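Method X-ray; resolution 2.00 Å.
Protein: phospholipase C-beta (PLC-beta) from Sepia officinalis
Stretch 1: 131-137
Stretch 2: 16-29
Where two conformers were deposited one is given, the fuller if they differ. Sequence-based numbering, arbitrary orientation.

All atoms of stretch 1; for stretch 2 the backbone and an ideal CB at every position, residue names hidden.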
# COMPACT_ATOMS: atom_id res chain seq x y z
N LYS A 131 -12.97 22.53 8.29
CA LYS A 131 -12.77 22.15 6.89
C LYS A 131 -11.30 22.25 6.50
O LYS A 131 -10.74 21.30 5.94
CB LYS A 131 -13.63 23.03 5.97
CG LYS A 131 -13.56 22.63 4.50
CD LYS A 131 -14.58 23.41 3.67
CE LYS A 131 -14.44 23.10 2.19
NZ LYS A 131 -15.38 23.92 1.37
N LYS A 132 -10.66 23.38 6.81
CA LYS A 132 -9.25 23.58 6.46
C LYS A 132 -8.35 22.50 7.07
O LYS A 132 -7.49 21.96 6.37
CB LYS A 132 -8.76 24.96 6.90
CG LYS A 132 -7.32 25.25 6.49
CD LYS A 132 -7.10 26.70 6.10
CE LYS A 132 -5.81 26.89 5.30
NZ LYS A 132 -5.73 26.03 4.08
N TRP A 133 -8.54 22.19 8.35
CA TRP A 133 -7.74 21.15 9.00
C TRP A 133 -7.98 19.78 8.37
O TRP A 133 -7.04 19.01 8.17
CB TRP A 133 -7.99 21.09 10.51
CG TRP A 133 -7.21 22.10 11.26
CD1 TRP A 133 -7.50 23.43 11.38
CD2 TRP A 133 -6.00 21.89 11.98
NE1 TRP A 133 -6.55 24.05 12.14
CE2 TRP A 133 -5.61 23.13 12.52
CE3 TRP A 133 -5.20 20.76 12.23
CZ2 TRP A 133 -4.46 23.28 13.30
CZ3 TRP A 133 -4.05 20.92 13.01
CH2 TRP A 133 -3.70 22.16 13.53
N SER A 134 -9.24 19.48 8.07
CA SER A 134 -9.59 18.20 7.46
C SER A 134 -8.93 18.01 6.10
O SER A 134 -8.40 16.94 5.81
CB SER A 134 -11.11 18.08 7.31
OG SER A 134 -11.47 16.74 7.02
N GLU A 135 -8.95 19.05 5.27
CA GLU A 135 -8.33 18.97 3.94
C GLU A 135 -6.81 18.90 4.02
O GLU A 135 -6.19 18.13 3.29
CB GLU A 135 -8.75 20.16 3.08
CG GLU A 135 -10.22 20.12 2.72
CD GLU A 135 -10.68 21.34 1.95
OE1 GLU A 135 -10.29 22.47 2.33
OE2 GLU A 135 -11.44 21.17 0.97
N GLU A 136 -6.22 19.69 4.91
CA GLU A 136 -4.76 19.74 5.02
C GLU A 136 -4.19 18.46 5.60
O GLU A 136 -3.28 17.87 5.02
CB GLU A 136 -4.32 20.94 5.87
CG GLU A 136 -4.49 22.29 5.17
CD GLU A 136 -3.65 22.42 3.90
OE1 GLU A 136 -2.51 21.93 3.88
OE2 GLU A 136 -4.15 23.03 2.93
N VAL A 137 -4.74 18.02 6.73
CA VAL A 137 -4.24 16.82 7.41
C VAL A 137 -4.40 15.57 6.55
O VAL A 137 -3.51 14.72 6.52
CB VAL A 137 -4.91 16.63 8.78
CG1 VAL A 137 -4.51 15.29 9.39
CG2 VAL A 137 -4.53 17.77 9.71
N UNK A 16 4.68 17.75 1.55
CA UNK A 16 3.70 18.52 2.33
C UNK A 16 4.09 19.99 2.49
O UNK A 16 5.26 20.30 2.71
CB UNK A 16 3.53 17.89 3.71
N UNK A 17 3.10 20.86 2.34
CA UNK A 17 3.28 22.30 2.51
C UNK A 17 2.29 22.74 3.58
O UNK A 17 1.09 22.78 3.33
CB UNK A 17 3.07 23.06 1.20
N UNK A 18 2.79 23.03 4.78
CA UNK A 18 1.93 23.26 5.93
C UNK A 18 1.70 24.75 6.13
O UNK A 18 2.66 25.48 6.37
CB UNK A 18 2.54 22.64 7.19
N UNK A 19 0.44 25.21 6.03
CA UNK A 19 0.17 26.64 6.23
C UNK A 19 0.62 27.13 7.60
O UNK A 19 0.55 26.38 8.58
CB UNK A 19 -1.32 26.92 6.05
N UNK A 20 1.06 28.39 7.67
CA UNK A 20 1.45 28.99 8.94
C UNK A 20 0.36 28.86 10.01
O UNK A 20 0.66 28.71 11.19
CB UNK A 20 1.79 30.47 8.73
N UNK A 21 -0.91 28.90 9.58
CA UNK A 21 -2.05 28.74 10.48
C UNK A 21 -2.00 27.42 11.26
O UNK A 21 -2.28 27.41 12.45
CB UNK A 21 -3.35 28.82 9.68
N UNK A 22 -1.65 26.33 10.58
CA UNK A 22 -1.57 25.01 11.23
C UNK A 22 -0.30 24.85 12.06
O UNK A 22 -0.29 24.10 13.03
CB UNK A 22 -1.63 23.90 10.18
N UNK A 23 0.77 25.54 11.66
CA UNK A 23 2.03 25.54 12.40
C UNK A 23 1.86 26.26 13.74
O UNK A 23 2.32 25.79 14.78
CB UNK A 23 3.14 26.20 11.58
N UNK A 24 1.21 27.43 13.69
CA UNK A 24 0.84 28.17 14.89
C UNK A 24 -0.18 27.36 15.70
O UNK A 24 -0.04 27.20 16.91
CB UNK A 24 0.27 29.54 14.53
N UNK A 25 -1.22 26.89 15.02
CA UNK A 25 -2.20 26.00 15.62
C UNK A 25 -3.54 26.67 15.83
O UNK A 25 -3.65 27.89 15.80
CB UNK A 25 -1.68 25.47 16.96
N UNK A 26 -4.56 25.85 16.04
CA UNK A 26 -5.90 26.32 16.31
C UNK A 26 -6.44 25.68 17.58
O UNK A 26 -5.98 24.61 18.01
CB UNK A 26 -6.82 26.03 15.12
N UNK A 27 -7.41 26.35 18.20
CA UNK A 27 -8.03 25.88 19.43
C UNK A 27 -9.15 24.90 19.09
O UNK A 27 -9.94 25.15 18.18
CB UNK A 27 -8.57 27.05 20.25
N UNK A 28 -9.18 23.78 19.80
CA UNK A 28 -10.24 22.78 19.65
C UNK A 28 -10.67 22.29 21.01
O UNK A 28 -9.87 22.29 21.95
CB UNK A 28 -9.78 21.61 18.78
N UNK A 29 -11.92 21.86 21.13
CA UNK A 29 -12.34 21.08 22.28
C UNK A 29 -12.18 19.61 21.92
O UNK A 29 -12.68 19.17 20.89
CB UNK A 29 -13.78 21.40 22.69

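Stretch 1 is helical, and Lys132, Trp133 and Glu136 form the side it turns to stretch 2, with the Trp133 indole at the centre. Positions 16, 17 and 18 are extended, their CA-to-CB bonds sideways and no atom of stretch 1 within 5.5 Å of an ideal CB. Many residues would suit; they are Pro16, Lys17, whose end leads away, and Val18.

At position 19, CA-to-CB points toward stretch 1, the ideal CB of position 19 being 4.5 Å from Lys132 CE, and the phi of -58° directly before a helix is one that proline adopts readily; a small polar cap would also fit. It is Pro19, whose CD lies 3.6 Å from Glu136 OE1. The ring packs beside the salt-bridged pair Lys132 and Glu136.

Position 20 begins the helix out of reach, where a polar residue is at home: Glu20. Position 21 points toward stretch 1, but its ideal CB is 5.4 Å from Lys132 CE, so a long side chain is needed to exploit the contact, acidic or amide. Gln21 extends with chi1 and chi2 both t, bringing OE1 to 3.6 Å from Lys132 CD.

At position 22 the ideal CB is 4.3 Å from Trp133 CZ2, beside an open indole face. CA-to-CB runs sideways, so a flexible apolar chain such as leucine or methionine could turn back over the ring. Leu22 does so: its CD2 lies 3.8 Å from the centroid of the five-membered ring of Trp133, a CH-pi contact, and its CD1 reaches 3.6 Å from Glu136 CB.

Positions 23 and 24 point away and sideways, and tolerate variety: Ile23 and Lys24. Position 25 leaves the helix with phi 109° and psi 163°, where a CB would jam against the preceding carbonyl oxygen. Glycine is called for by these angles; the Gly25 CA lies 4.2 Å from Trp133 CZ2, at the indole edge.

Position 26 points toward Trp133, its ideal CB 3.6 Å from NE1, a donor seeking a partner. A short acceptor, aspartate or asparagine, suits best. Asp26 OD2 accepts from Trp133 NE1 at 2.8 Å, nearly linear at 177°, and also from Gln21 NE2 at 2.9 Å, so Gln21 helps hold the carboxylate in place.

Position 27 is out of reach: Lys27. Position 28 points toward stretch 1 from too far for a small residue, so a long apolar or aromatic one is favoured. Phe28 sets its edge against the indole face opposite Leu22, with CZ 3.8 Å from Trp133 CD1 and the planes at 86°. Position 29, beyond reach, is Leu29.

Stretch 2 16-29: PKVPEQLIKGDKFL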
# COMPACT_ATOMS: atom_id res chain seq x y z
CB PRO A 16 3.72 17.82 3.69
CG PRO A 16 4.13 16.45 3.40
CD PRO A 16 5.11 16.54 2.27
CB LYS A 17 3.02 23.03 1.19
CG LYS A 17 3.24 24.52 1.27
CD LYS A 17 3.39 25.13 -0.12
CE LYS A 17 3.63 26.62 -0.02
NZ LYS A 17 4.14 27.19 -1.31
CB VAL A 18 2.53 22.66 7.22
CG1 VAL A 18 1.57 22.82 8.40
CG2 VAL A 18 2.86 21.19 7.02
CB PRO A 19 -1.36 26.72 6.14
CG PRO A 19 -1.77 25.52 5.39
CD PRO A 19 -0.79 24.46 5.73
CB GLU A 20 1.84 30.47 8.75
CG GLU A 20 3.29 30.68 8.35
CD GLU A 20 4.26 30.44 9.51
OE1 GLU A 20 4.17 31.18 10.52
OE2 GLU A 20 5.10 29.53 9.40
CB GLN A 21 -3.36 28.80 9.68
CG GLN A 21 -4.63 28.72 10.54
CD GLN A 21 -5.90 28.65 9.70
OE1 GLN A 21 -5.92 29.09 8.55
NE2 GLN A 21 -6.97 28.11 10.28
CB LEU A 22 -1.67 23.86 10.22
CG LEU A 22 -2.87 23.79 9.26
CD1 LEU A 22 -3.31 22.34 9.08
CD2 LEU A 22 -4.04 24.66 9.69
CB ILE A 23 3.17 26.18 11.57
CG1 ILE A 23 3.51 25.28 10.38
CG2 ILE A 23 4.41 26.42 12.42
CD1 ILE A 23 4.55 25.86 9.45
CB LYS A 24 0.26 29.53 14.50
CG LYS A 24 -0.48 30.25 15.62
CD LYS A 24 -1.10 31.55 15.12
CE LYS A 24 -2.42 31.33 14.40
NZ LYS A 24 -3.50 30.89 15.32
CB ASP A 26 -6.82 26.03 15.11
CG ASP A 26 -6.76 27.11 14.04
OD1 ASP A 26 -6.88 28.31 14.38
OD2 ASP A 26 -6.60 26.77 12.85
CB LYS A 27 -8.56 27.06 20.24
CG LYS A 27 -7.48 28.08 20.60
CD LYS A 27 -8.03 29.48 20.91
CE LYS A 27 -8.24 29.71 22.39
NZ LYS A 27 -8.26 31.17 22.73
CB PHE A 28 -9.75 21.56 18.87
CG PHE A 28 -9.45 21.83 17.42
CD1 PHE A 28 -10.38 21.53 16.43
CD2 PHE A 28 -8.20 22.31 17.03
CE1 PHE A 28 -10.10 21.75 15.09
CE2 PHE A 28 -7.91 22.53 15.69
CZ PHE A 28 -8.86 22.25 14.72
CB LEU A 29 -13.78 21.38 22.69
CG LEU A 29 -14.04 22.73 23.37
CD1 LEU A 29 -15.50 22.81 23.84
CD2 LEU A 29 -13.10 22.99 24.54
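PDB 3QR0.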